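Local coordinates for 3-carboxy-cis,cis-muconate cycloisomerase (Acinetobacter calcoaceticus, PDB 1Q5N), which is a largely helical tetrameric enzyme of the fumarase/aspartase-like lyase superfamily, at residues A[88-93]-A[99-104]; A[64-69]-A[83-88]; A[44-49]-A[207-212]; A[113-118]-A[228-233]. All coordinates share one frame; numbering follows the deposited sequence.

In the fold
All four contacts lie on the same side of the chain's centre, toward one end of this elongated helical subunit. Interactions 1 and 2 share Q88 and helix 82-94; their centres are 12 Å apart, and I92 of the first packs on I66 and K65 of the second. Interaction 3 closes a long loop within which both are nested; it touches interaction 1 where I47 and P48 meet the Y103 ring. Interaction 4 lies nearest the chain's centre, about 24 Å from it centre to centre, and 20 to 23 Å from the centres of the other three; its nearest atoms are about 5 Å from interaction 2. Interactions 1, 3 and 4 reach the second subunit.

Interaction 1 of 4, residues A[88-93]-A[99-104]; sequences QLTAIV and DAARYV
In the N-terminal helical part of the lyase fold, the 3-10 segment 100-103, in the loop between helices 82-94 and 110-146, folds back against helix 82-94: V93, T90 and L89, on one side of the helix, receive A100, A101 and V104 from the 3-10 segment and the residue after it. No hydrogen bond crosses the contact. V93 and V104 carry most of it. With CG1 anti to the backbone N (chi1 161°), V93 CG1 lies 3.6 Å from A101 N and reaches the methyls A100 CB and A101 CB at 4.1 and 4.0 Å. V104 takes part with both branches: V104 CG2 slides past V93, 4.0 Å from V93 CG1, while V104 CG1 lies between L89 CD2, at 3.8 Å, and the hydroxyl of T90. That hydroxyl is bonded within its own helix, to V86 O, so its approach to V104 is plain packing. Helix 49-59 adds further cover: A51 and V54 touch A100, and A58 touches V93. The methyl of T90 turns to the 3-10 backbone, with T90 CG2 3.7 Å from the carbonyl oxygen A101 O.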
loop_
_atom_site.group_PDB
_atom_site.type_symbol
_atom_site.label_atom_id
_atom_site.label_comp_id
_atom_site.label_asym_id
_atom_site.label_seq_id
_atom_site.Cartn_x
_atom_site.Cartn_y
_atom_site.Cartn_z
ATOM N N GLN A 88 29.321 -16.402 18.022
ATOM C CA GLN A 88 29.191 -16.351 19.452
ATOM C C GLN A 88 28.773 -17.652 20.117
ATOM O O GLN A 88 29.309 -18.007 21.156
ATOM C CB GLN A 88 28.220 -15.242 19.874
ATOM C CG GLN A 88 28.855 -13.875 19.762
ATOM C CD GLN A 88 28.133 -12.839 20.600
ATOM O OE1 GLN A 88 27.790 -13.094 21.767
ATOM N NE2 GLN A 88 27.903 -11.661 20.020
ATOM N N LEU A 89 27.808 -18.352 19.536
ATOM C CA LEU A 89 27.352 -19.579 20.146
ATOM C C LEU A 89 28.450 -20.609 20.085
ATOM O O LEU A 89 28.570 -21.442 20.988
ATOM C CB LEU A 89 26.136 -20.139 19.433
ATOM C CG LEU A 89 25.597 -21.418 20.076
ATOM C CD1 LEU A 89 25.003 -21.067 21.415
ATOM C CD2 LEU A 89 24.545 -22.083 19.185
ATOM N N THR A 90 29.227 -20.573 19.007
ATOM C CA THR A 90 30.307 -21.541 18.855
ATOM C C THR A 90 31.349 -21.248 19.949
ATOM O O THR A 90 31.737 -22.133 20.695
ATOM C CB THR A 90 30.939 -21.488 17.416
ATOM O OG1 THR A 90 29.946 -21.866 16.453
ATOM C CG2 THR A 90 32.096 -22.501 17.279
ATOM N N ALA A 91 31.754 -19.993 20.071
ATOM C CA ALA A 91 32.721 -19.652 21.081
ATOM C C ALA A 91 32.167 -20.093 22.447
ATOM O O ALA A 91 32.905 -20.599 23.282
ATOM C CB ALA A 91 32.996 -18.158 21.054
ATOM N N ILE A 92 30.871 -19.935 22.683
ATOM C CA ILE A 92 30.312 -20.336 23.972
ATOM C C ILE A 92 30.420 -21.854 24.223
ATOM O O ILE A 92 30.713 -22.281 25.330
ATOM C CB ILE A 92 28.831 -19.879 24.104
ATOM C CG1 ILE A 92 28.780 -18.370 24.311
ATOM C CG2 ILE A 92 28.144 -20.597 25.261
ATOM C CD1 ILE A 92 27.358 -17.820 24.314
ATOM N N VAL A 93 30.177 -22.661 23.194
ATOM C CA VAL A 93 30.240 -24.106 23.315
ATOM C C VAL A 93 31.691 -24.561 23.415
ATOM O O VAL A 93 31.982 -25.579 24.012
ATOM C CB VAL A 93 29.556 -24.763 22.091
ATOM C CG1 VAL A 93 29.979 -26.218 21.916
ATOM C CG2 VAL A 93 28.072 -24.683 22.270
ATOM N N ASP A 99 35.856 -29.640 21.268
ATOM C CA ASP A 99 35.442 -30.604 20.273
ATOM C C ASP A 99 33.972 -30.589 19.861
ATOM O O ASP A 99 33.653 -30.781 18.682
ATOM C CB ASP A 99 35.855 -32.006 20.704
ATOM C CG ASP A 99 36.800 -32.636 19.703
ATOM O OD1 ASP A 99 36.294 -33.120 18.645
ATOM O OD2 ASP A 99 38.041 -32.605 19.960
ATOM N N ALA A 100 33.079 -30.379 20.818
ATOM C CA ALA A 100 31.672 -30.330 20.493
ATOM C C ALA A 100 31.459 -29.091 19.606
ATOM O O ALA A 100 30.635 -29.105 18.713
ATOM C CB ALA A 100 30.841 -30.239 21.771
ATOM N N ALA A 101 32.239 -28.040 19.835
ATOM C CA ALA A 101 32.129 -26.801 19.077
ATOM C C ALA A 101 32.171 -26.945 17.542
ATOM O O ALA A 101 31.615 -26.113 16.814
ATOM C CB ALA A 101 33.203 -25.821 19.536
ATOM N N ARG A 102 32.813 -27.995 17.051
ATOM C CA ARG A 102 32.917 -28.202 15.612
ATOM C C ARG A 102 31.607 -28.569 14.967
ATOM O O ARG A 102 31.428 -28.389 13.769
ATOM C CB ARG A 102 33.938 -29.299 15.322
ATOM C CG ARG A 102 35.303 -28.797 15.620
ATOM C CD ARG A 102 36.314 -29.876 15.826
ATOM N NE ARG A 102 37.487 -29.221 16.406
ATOM C CZ ARG A 102 38.677 -29.794 16.574
ATOM N NH1 ARG A 102 38.861 -31.061 16.193
ATOM N NH2 ARG A 102 39.682 -29.096 17.117
ATOM N N TYR A 103 30.699 -29.090 15.769
ATOM C CA TYR A 103 29.422 -29.514 15.267
ATOM C C TYR A 103 28.294 -28.484 15.417
ATOM O O TYR A 103 27.145 -28.781 15.083
ATOM C CB TYR A 103 29.057 -30.836 15.936
ATOM C CG TYR A 103 30.107 -31.878 15.665
ATOM C CD1 TYR A 103 30.178 -32.514 14.420
ATOM C CD2 TYR A 103 31.065 -32.200 16.633
ATOM C CE1 TYR A 103 31.162 -33.430 14.147
ATOM C CE2 TYR A 103 32.056 -33.116 16.371
ATOM C CZ TYR A 103 32.103 -33.730 15.128
ATOM O OH TYR A 103 33.098 -34.644 14.859
ATOM N N VAL A 104 28.611 -27.291 15.920
ATOM C CA VAL A 104 27.584 -26.254 16.054
ATOM C C VAL A 104 27.223 -25.735 14.654
ATOM O O VAL A 104 28.123 -25.383 13.874
ATOM C CB VAL A 104 28.083 -25.052 16.883
ATOM C CG1 VAL A 104 27.027 -23.935 16.916
ATOM C CG2 VAL A 104 28.406 -25.504 18.284
#

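Interaction 2 of 4, residues A[64-69]-A[83-88]; sequences DKIDFD and IPFVKQ
Q88 of helix 82-94 meets I66 and D67, the two-residue link between helices 62-65 and 68-78. The polar part is a two-point grip of one side-chain amide on the backbone of one residue. D67 N donates to Q88 OE1 at 2.9 Å, in the carbonyl plane and on a lone pair, while Q88 NE2 donates to D67 O at 3.3 Å along an almost straight N-H line (179°). The glutamine chain runs extended beyond CG, which carries its amide across to the link. D67 also serves as N-cap: its CG, anti to the backbone N (chi1 -179°), lets D67 OD1 accept from D69 N at 3.2 Å, from above the carboxylate plane. The apolar part falls to I66. I66 CD1 lies 4.3 Å from F85 CE1, I66 CG2 lies over one face of the F68 ring, toward its rim, and the side chain crosses that of Q88, with I66 CG2 3.8 Å from Q88 OE1. I92, one turn beyond Q88, also touches I66. Because both ends of the Q88 amide are engaged by D67, its flip state is well defined, and the link between helices 62-65 and 68-78 is fixed to helix 82-94.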
loop_
_atom_site.group_PDB
_atom_site.type_symbol
_atom_site.label_atom_id
_atom_site.label_comp_id
_atom_site.label_asym_id
_atom_site.label_seq_id
_atom_site.Cartn_x
_atom_site.Cartn_y
_atom_site.Cartn_z
ATOM N N ASP A 64 22.377 -15.867 28.369
ATOM C CA ASP A 64 22.970 -14.962 29.348
ATOM C C ASP A 64 24.398 -14.610 29.045
ATOM O O ASP A 64 24.888 -13.557 29.465
ATOM C CB ASP A 64 22.858 -15.554 30.744
ATOM C CG ASP A 64 21.422 -15.663 31.184
ATOM O OD1 ASP A 64 20.771 -14.592 31.273
ATOM O OD2 ASP A 64 20.940 -16.803 31.408
ATOM N N LYS A 65 25.063 -15.471 28.288
ATOM C CA LYS A 65 26.454 -15.217 27.931
ATOM C C LYS A 65 26.652 -14.417 26.633
ATOM O O LYS A 65 27.729 -13.889 26.406
ATOM C CB LYS A 65 27.207 -16.530 27.818
ATOM C CG LYS A 65 27.252 -17.349 29.105
ATOM C CD LYS A 65 28.044 -18.601 28.818
ATOM C CE LYS A 65 28.120 -19.534 29.981
ATOM N NZ LYS A 65 28.963 -20.677 29.510
ATOM N N ILE A 66 25.618 -14.326 25.795
ATOM C CA ILE A 66 25.698 -13.598 24.541
ATOM C C ILE A 66 25.766 -12.057 24.658
ATOM O O ILE A 66 24.999 -11.453 25.388
ATOM C CB ILE A 66 24.530 -14.054 23.646
ATOM C CG1 ILE A 66 24.948 -15.348 22.944
ATOM C CG2 ILE A 66 24.121 -12.955 22.682
ATOM C CD1 ILE A 66 23.868 -16.006 22.277
ATOM N N ASP A 67 26.698 -11.433 23.937
ATOM C CA ASP A 67 26.894 -9.968 23.967
ATOM C C ASP A 67 26.019 -9.295 22.909
ATOM O O ASP A 67 26.368 -9.293 21.723
ATOM C CB ASP A 67 28.367 -9.616 23.696
ATOM C CG ASP A 67 28.640 -8.115 23.745
ATOM O OD1 ASP A 67 27.730 -7.351 24.108
ATOM O OD2 ASP A 67 29.784 -7.700 23.432
ATOM N N PHE A 68 24.909 -8.702 23.348
ATOM C CA PHE A 68 23.987 -8.089 22.428
ATOM C C PHE A 68 24.481 -6.857 21.708
ATOM O O PHE A 68 24.020 -6.570 20.604
ATOM C CB PHE A 68 22.638 -7.870 23.109
ATOM C CG PHE A 68 21.828 -9.136 23.218
ATOM C CD1 PHE A 68 22.048 -10.039 24.255
ATOM C CD2 PHE A 68 20.858 -9.450 22.256
ATOM C CE1 PHE A 68 21.328 -11.245 24.327
ATOM C CE2 PHE A 68 20.139 -10.640 22.316
ATOM C CZ PHE A 68 20.367 -11.539 23.356
ATOM N N ASP A 69 25.429 -6.137 22.291
ATOM C CA ASP A 69 25.981 -4.973 21.603
ATOM C C ASP A 69 26.911 -5.452 20.501
ATOM O O ASP A 69 26.932 -4.910 19.379
ATOM C CB ASP A 69 26.751 -4.099 22.580
ATOM C CG ASP A 69 25.834 -3.361 23.506
ATOM O OD1 ASP A 69 25.190 -2.388 23.023
ATOM O OD2 ASP A 69 25.736 -3.766 24.699
ATOM N N ILE A 83 24.716 -14.997 11.236
ATOM C CA ILE A 83 26.165 -15.137 11.105
ATOM C C ILE A 83 26.953 -14.798 12.388
ATOM O O ILE A 83 27.711 -15.624 12.871
ATOM C CB ILE A 83 26.663 -14.328 9.852
ATOM C CG1 ILE A 83 26.285 -15.092 8.572
ATOM C CG2 ILE A 83 28.180 -14.133 9.871
ATOM C CD1 ILE A 83 26.419 -14.296 7.309
ATOM N N PRO A 84 26.763 -13.602 12.961
ATOM C CA PRO A 84 27.498 -13.253 14.177
ATOM C C PRO A 84 26.955 -14.064 15.356
ATOM O O PRO A 84 27.638 -14.283 16.336
ATOM C CB PRO A 84 27.205 -11.770 14.348
ATOM C CG PRO A 84 26.734 -11.323 12.987
ATOM C CD PRO A 84 25.956 -12.461 12.497
ATOM N N PHE A 85 25.709 -14.493 15.266
ATOM C CA PHE A 85 25.149 -15.262 16.341
ATOM C C PHE A 85 25.849 -16.636 16.396
ATOM O O PHE A 85 26.183 -17.113 17.475
ATOM C CB PHE A 85 23.649 -15.421 16.122
ATOM C CG PHE A 85 23.070 -16.627 16.783
ATOM C CD1 PHE A 85 22.717 -16.605 18.126
ATOM C CD2 PHE A 85 22.855 -17.793 16.059
ATOM C CE1 PHE A 85 22.163 -17.746 18.732
ATOM C CE2 PHE A 85 22.303 -18.934 16.656
ATOM C CZ PHE A 85 21.953 -18.909 17.979
ATOM N N VAL A 86 26.053 -17.262 15.237
ATOM C CA VAL A 86 26.721 -18.547 15.155
ATOM C C VAL A 86 28.128 -18.418 15.731
ATOM O O VAL A 86 28.510 -19.258 16.513
ATOM C CB VAL A 86 26.759 -19.099 13.674
ATOM C CG1 VAL A 86 27.799 -20.206 13.510
ATOM C CG2 VAL A 86 25.434 -19.707 13.332
ATOM N N LYS A 87 28.882 -17.370 15.377
ATOM C CA LYS A 87 30.232 -17.203 15.933
ATOM C C LYS A 87 30.157 -17.260 17.450
ATOM O O LYS A 87 30.844 -18.053 18.091
ATOM C CB LYS A 87 30.855 -15.848 15.575
ATOM C CG LYS A 87 30.891 -15.545 14.124
ATOM C CD LYS A 87 31.854 -16.437 13.374
ATOM C CE LYS A 87 33.124 -15.656 13.000
ATOM N NZ LYS A 87 32.811 -14.465 12.105
ATOM N N GLN A 88 29.321 -16.402 18.022
ATOM C CA GLN A 88 29.191 -16.351 19.452
ATOM C C GLN A 88 28.773 -17.652 20.117
ATOM O O GLN A 88 29.309 -18.007 21.156
ATOM C CB GLN A 88 28.220 -15.242 19.874
ATOM C CG GLN A 88 28.855 -13.875 19.762
ATOM C CD GLN A 88 28.133 -12.839 20.600
ATOM O OE1 GLN A 88 27.790 -13.094 21.767
ATOM N NE2 GLN A 88 27.903 -11.661 20.020
#

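Interaction 3 of 4, residues A[44-49]-A[207-212]; sequences VGVIPQ and QDQGSI
Two chain turns face each other with V44 CA 7.3 Å from I212 CA and V46 CA 7.6 Å from Q209 CA, the first of them bending through G45 at a positive phi (95°) that glycine takes readily. In the N-terminal part of this lyase fold, the loop between helices 23-43 and 49-59 packs on the N-terminal start of helix 210-221 and the residues leading into it. No hydrogen bond crosses, so two small van der Waals contacts carry it. In one, V46 and Q209 slide past each other in opposite directions, with V46 CG2 against the aliphatic stem of the glutamine, 3.9 Å from Q209 CB and 4.1 Å from Q209 CG. The stem bends at chi2 (-64°), which turns the amide back along its own segment, where Q209 NE2 makes a weak bond to D208 OD1 at 3.3 Å. V213, next on helix 210-221, touches both valines and extends the apolar patch, while W106 packs on V46. The S211 hydroxyl is instead bonded to D440 and N437 of the second subunit. In the other pair the side chains cross at an angle, and I212 CG2, placed anti to its backbone N, sits 3.7 Å from V44 CB and presses on V44 CG1 at 3.4 Å, closer than usual for two methyl carbons.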
loop_
_atom_site.group_PDB
_atom_site.type_symbol
_atom_site.label_atom_id
_atom_site.label_comp_id
_atom_site.label_asym_id
_atom_site.label_seq_id
_atom_site.Cartn_x
_atom_site.Cartn_y
_atom_site.Cartn_z
ATOM N N VAL A 44 20.604 -39.517 14.200
ATOM C CA VAL A 44 20.677 -40.319 12.975
ATOM C C VAL A 44 22.125 -40.635 12.583
ATOM O O VAL A 44 22.392 -41.117 11.479
ATOM C CB VAL A 44 20.008 -39.620 11.763
ATOM C CG1 VAL A 44 18.536 -39.438 12.018
ATOM C CG2 VAL A 44 20.690 -38.284 11.477
ATOM N N GLY A 45 23.063 -40.330 13.472
ATOM C CA GLY A 45 24.443 -40.621 13.168
ATOM C C GLY A 45 25.303 -39.526 12.566
ATOM O O GLY A 45 26.526 -39.621 12.630
ATOM N N VAL A 46 24.724 -38.479 11.996
ATOM C CA VAL A 46 25.560 -37.437 11.398
ATOM C C VAL A 46 26.585 -36.778 12.339
ATOM O O VAL A 46 27.620 -36.317 11.881
ATOM C CB VAL A 46 24.687 -36.375 10.717
ATOM C CG1 VAL A 46 25.561 -35.281 10.085
ATOM C CG2 VAL A 46 23.810 -37.064 9.672
ATOM N N ILE A 47 26.311 -36.669 13.633
ATOM C CA ILE A 47 27.345 -36.127 14.515
ATOM C C ILE A 47 27.286 -36.974 15.775
ATOM O O ILE A 47 26.255 -37.595 16.071
ATOM C CB ILE A 47 27.175 -34.626 14.903
ATOM C CG1 ILE A 47 25.964 -34.457 15.819
ATOM C CG2 ILE A 47 27.143 -33.760 13.644
ATOM C CD1 ILE A 47 25.858 -33.104 16.435
ATOM N N PRO A 48 28.395 -37.022 16.528
ATOM C CA PRO A 48 28.425 -37.824 17.760
ATOM C C PRO A 48 27.476 -37.357 18.837
ATOM O O PRO A 48 27.386 -36.159 19.130
ATOM C CB PRO A 48 29.879 -37.740 18.197
ATOM C CG PRO A 48 30.333 -36.402 17.642
ATOM C CD PRO A 48 29.678 -36.336 16.291
ATOM N N GLN A 49 26.771 -38.319 19.414
ATOM C CA GLN A 49 25.826 -38.055 20.475
ATOM C C GLN A 49 26.494 -37.268 21.569
ATOM O O GLN A 49 25.845 -36.511 22.298
ATOM C CB GLN A 49 25.303 -39.349 21.076
ATOM C CG GLN A 49 24.387 -39.093 22.263
ATOM C CD GLN A 49 23.138 -38.283 21.882
ATOM O OE1 GLN A 49 22.402 -38.663 20.945
ATOM N NE2 GLN A 49 22.884 -37.169 22.606
ATOM N N GLN A 207 25.330 -34.558 2.307
ATOM C CA GLN A 207 25.391 -35.604 1.291
ATOM C C GLN A 207 24.195 -36.501 1.022
ATOM O O GLN A 207 23.323 -36.130 0.257
ATOM C CB GLN A 207 26.664 -36.413 1.543
ATOM C CG GLN A 207 27.847 -35.457 1.273
ATOM C CD GLN A 207 29.205 -35.927 1.721
ATOM O OE1 GLN A 207 29.439 -36.178 2.920
ATOM N NE2 GLN A 207 30.135 -36.020 0.761
ATOM N N ASP A 208 24.141 -37.697 1.580
ATOM C CA ASP A 208 22.953 -38.506 1.315
ATOM C C ASP A 208 22.091 -38.720 2.557
ATOM O O ASP A 208 21.154 -39.503 2.558
ATOM C CB ASP A 208 23.328 -39.839 0.644
ATOM C CG ASP A 208 24.288 -40.688 1.476
ATOM O OD1 ASP A 208 24.898 -40.182 2.456
ATOM O OD2 ASP A 208 24.443 -41.883 1.127
ATOM N N GLN A 209 22.394 -37.962 3.597
ATOM C CA GLN A 209 21.691 -38.000 4.874
ATOM C C GLN A 209 20.690 -36.848 4.987
ATOM O O GLN A 209 20.036 -36.684 6.021
ATOM C CB GLN A 209 22.701 -37.815 6.008
ATOM C CG GLN A 209 23.824 -38.818 5.985
ATOM C CD GLN A 209 23.290 -40.210 6.200
ATOM O OE1 GLN A 209 23.114 -40.653 7.345
ATOM N NE2 GLN A 209 22.987 -40.905 5.100
ATOM N N GLY A 210 20.594 -36.036 3.941
ATOM C CA GLY A 210 19.712 -34.885 4.013
ATOM C C GLY A 210 18.261 -35.086 4.438
ATOM O O GLY A 210 17.795 -34.448 5.415
ATOM N N SER A 211 17.539 -35.931 3.696
ATOM C CA SER A 211 16.131 -36.171 3.990
ATOM C C SER A 211 15.915 -36.756 5.399
ATOM O O SER A 211 14.986 -36.378 6.098
ATOM C CB SER A 211 15.546 -37.083 2.946
ATOM O OG SER A 211 16.006 -36.728 1.658
ATOM N N ILE A 212 16.800 -37.649 5.815
ATOM C CA ILE A 212 16.736 -38.267 7.137
ATOM C C ILE A 212 16.895 -37.164 8.202
ATOM O O ILE A 212 16.143 -37.118 9.198
ATOM C CB ILE A 212 17.893 -39.309 7.271
ATOM C CG1 ILE A 212 17.745 -40.389 6.186
ATOM C CG2 ILE A 212 18.017 -39.782 8.653
ATOM C CD1 ILE A 212 18.373 -39.918 4.701
#

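Interaction 4 of 4, residues A[113-118]-A[228-233]; sequences ILDTAC and CTWHGE
D115 OD2, facing W230 and H231 from helix 110-146, is held by three groups at once: a salt bridge from R234 NH1 and hydrogen bonds from Q195 NE2 and Q111 NE2. Against segment 228-233 itself the same oxygen makes only loose contacts and no hydrogen bond. D115 OD2 stands over one face of the W230 indole, 4.5 Å from W230 CZ3, and meets the H231 imidazole at the edge, near its plane, 4.2 Å from H231 CD2. D115 CB points across to the loop, and CG, anti to the carbonyl carbon (chi1 -76°), carries the carboxylate on into the corner between the two rings. H231 NE2 is 5.1 Å from D115 OD2 and bonds elsewhere, to D112 OD1, one turn before D115 on helix 110-146. Within the loop, T229 CG2 lies 3.4 Å above the centre of the H231 ring, and the carbonyl oxygens of C228 and E233 lie in plane at the indole edge. The gripping residues also tie the loop down: Q195 OE1 accepts from W230 N, R234 NH1 donates to W230 O, and Q111 NE2 to H231 O. The surroundings are helical: the loop runs between helices 210-221 and 235-261, W324 of helix 323-351 touches D115, M30 of helix 23-43 packs on L114, and R172 of the second subunit forms a salt bridge with E233.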
loop_
_atom_site.group_PDB
_atom_site.type_symbol
_atom_site.label_atom_id
_atom_site.label_comp_id
_atom_site.label_asym_id
_atom_site.label_seq_id
_atom_site.Cartn_x
_atom_site.Cartn_y
_atom_site.Cartn_z
ATOM N N ILE A 113 18.135 -21.192 10.053
ATOM C CA ILE A 113 17.953 -20.836 11.442
ATOM C C ILE A 113 16.988 -19.622 11.594
ATOM O O ILE A 113 16.165 -19.586 12.492
ATOM C CB ILE A 113 19.329 -20.491 12.078
ATOM C CG1 ILE A 113 20.284 -21.680 11.954
ATOM C CG2 ILE A 113 19.149 -20.064 13.528
ATOM C CD1 ILE A 113 19.750 -23.004 12.474
ATOM N N LEU A 114 17.114 -18.630 10.719
ATOM C CA LEU A 114 16.255 -17.448 10.784
ATOM C C LEU A 114 14.797 -17.798 10.464
ATOM O O LEU A 114 13.913 -17.403 11.220
ATOM C CB LEU A 114 16.797 -16.363 9.839
ATOM C CG LEU A 114 18.158 -15.836 10.358
ATOM C CD1 LEU A 114 18.803 -14.991 9.324
ATOM C CD2 LEU A 114 17.989 -15.039 11.649
ATOM N N ASP A 115 14.546 -18.549 9.380
ATOM C CA ASP A 115 13.169 -18.935 9.047
ATOM C C ASP A 115 12.558 -19.883 10.105
ATOM O O ASP A 115 11.343 -19.810 10.407
ATOM C CB ASP A 115 13.074 -19.648 7.694
ATOM C CG ASP A 115 13.177 -18.711 6.520
ATOM O OD1 ASP A 115 13.231 -17.471 6.714
ATOM O OD2 ASP A 115 13.204 -19.239 5.393
ATOM N N THR A 116 13.387 -20.772 10.672
ATOM C CA THR A 116 12.866 -21.677 11.679
ATOM C C THR A 116 12.514 -20.871 12.946
ATOM O O THR A 116 11.463 -21.073 13.537
ATOM C CB THR A 116 13.871 -22.866 12.004
ATOM O OG1 THR A 116 13.982 -23.737 10.863
ATOM C CG2 THR A 116 13.367 -23.657 13.216
ATOM N N ALA A 117 13.378 -19.943 13.345
ATOM C CA ALA A 117 13.056 -19.153 14.545
ATOM C C ALA A 117 11.781 -18.310 14.238
ATOM O O ALA A 117 10.916 -18.119 15.110
ATOM C CB ALA A 117 14.225 -18.244 14.942
ATOM N N CYS A 118 11.665 -17.813 13.006
ATOM C CA CYS A 118 10.474 -17.056 12.645
ATOM C C CYS A 118 9.207 -17.930 12.810
ATOM O O CYS A 118 8.224 -17.481 13.412
ATOM C CB CYS A 118 10.567 -16.551 11.201
ATOM S SG CYS A 118 9.097 -15.623 10.654
ATOM N N CYS A 228 9.988 -29.706 -0.324
ATOM C CA CYS A 228 11.238 -29.107 -0.781
ATOM C C CYS A 228 11.577 -27.821 0.012
ATOM O O CYS A 228 10.724 -27.256 0.694
ATOM C CB CYS A 228 11.174 -28.847 -2.301
ATOM S SG CYS A 228 9.786 -27.827 -2.714
ATOM N N THR A 229 12.843 -27.412 -0.024
ATOM C CA THR A 229 13.273 -26.215 0.667
ATOM C C THR A 229 12.430 -24.979 0.207
ATOM O O THR A 229 12.044 -24.885 -0.956
ATOM C CB THR A 229 14.752 -25.974 0.373
ATOM O OG1 THR A 229 15.480 -27.150 0.751
ATOM C CG2 THR A 229 15.288 -24.745 1.169
ATOM N N TRP A 230 12.111 -24.061 1.119
ATOM C CA TRP A 230 11.335 -22.879 0.681
ATOM C C TRP A 230 11.987 -21.536 1.072
ATOM O O TRP A 230 11.341 -20.634 1.573
ATOM C CB TRP A 230 9.875 -22.946 1.156
ATOM C CG TRP A 230 9.754 -23.245 2.593
ATOM C CD1 TRP A 230 10.019 -24.450 3.200
ATOM C CD2 TRP A 230 9.465 -22.322 3.643
ATOM N NE1 TRP A 230 9.926 -24.325 4.561
ATOM C CE2 TRP A 230 9.591 -23.035 4.870
ATOM C CE3 TRP A 230 9.119 -20.968 3.673
ATOM C CZ2 TRP A 230 9.390 -22.432 6.128
ATOM C CZ3 TRP A 230 8.915 -20.355 4.906
ATOM C CH2 TRP A 230 9.051 -21.096 6.131
ATOM N N HIS A 231 13.290 -21.437 0.836
ATOM C CA HIS A 231 14.037 -20.214 1.075
ATOM C C HIS A 231 13.497 -19.100 0.176
ATOM O O HIS A 231 13.387 -17.952 0.585
ATOM C CB HIS A 231 15.507 -20.459 0.744
ATOM C CG HIS A 231 16.229 -21.262 1.789
ATOM N ND1 HIS A 231 17.360 -22.002 1.521
ATOM C CD2 HIS A 231 15.957 -21.458 3.103
ATOM C CE1 HIS A 231 17.746 -22.626 2.616
ATOM N NE2 HIS A 231 16.910 -22.313 3.593
ATOM N N GLY A 232 13.155 -19.454 -1.052
ATOM C CA GLY A 232 12.673 -18.467 -2.001
ATOM C C GLY A 232 11.184 -18.409 -2.239
ATOM O O GLY A 232 10.743 -17.434 -2.822
ATOM N N GLU A 233 10.412 -19.415 -1.792
ATOM C CA GLU A 233 8.958 -19.453 -2.018
ATOM C C GLU A 233 8.326 -19.033 -0.676
ATOM O O GLU A 233 8.377 -19.767 0.326
ATOM C CB GLU A 233 8.546 -20.874 -2.457
ATOM C CG GLU A 233 9.085 -21.294 -3.874
ATOM C CD GLU A 233 10.635 -21.329 -3.943
ATOM O OE1 GLU A 233 11.264 -22.003 -3.089
ATOM O OE2 GLU A 233 11.228 -20.669 -4.839
#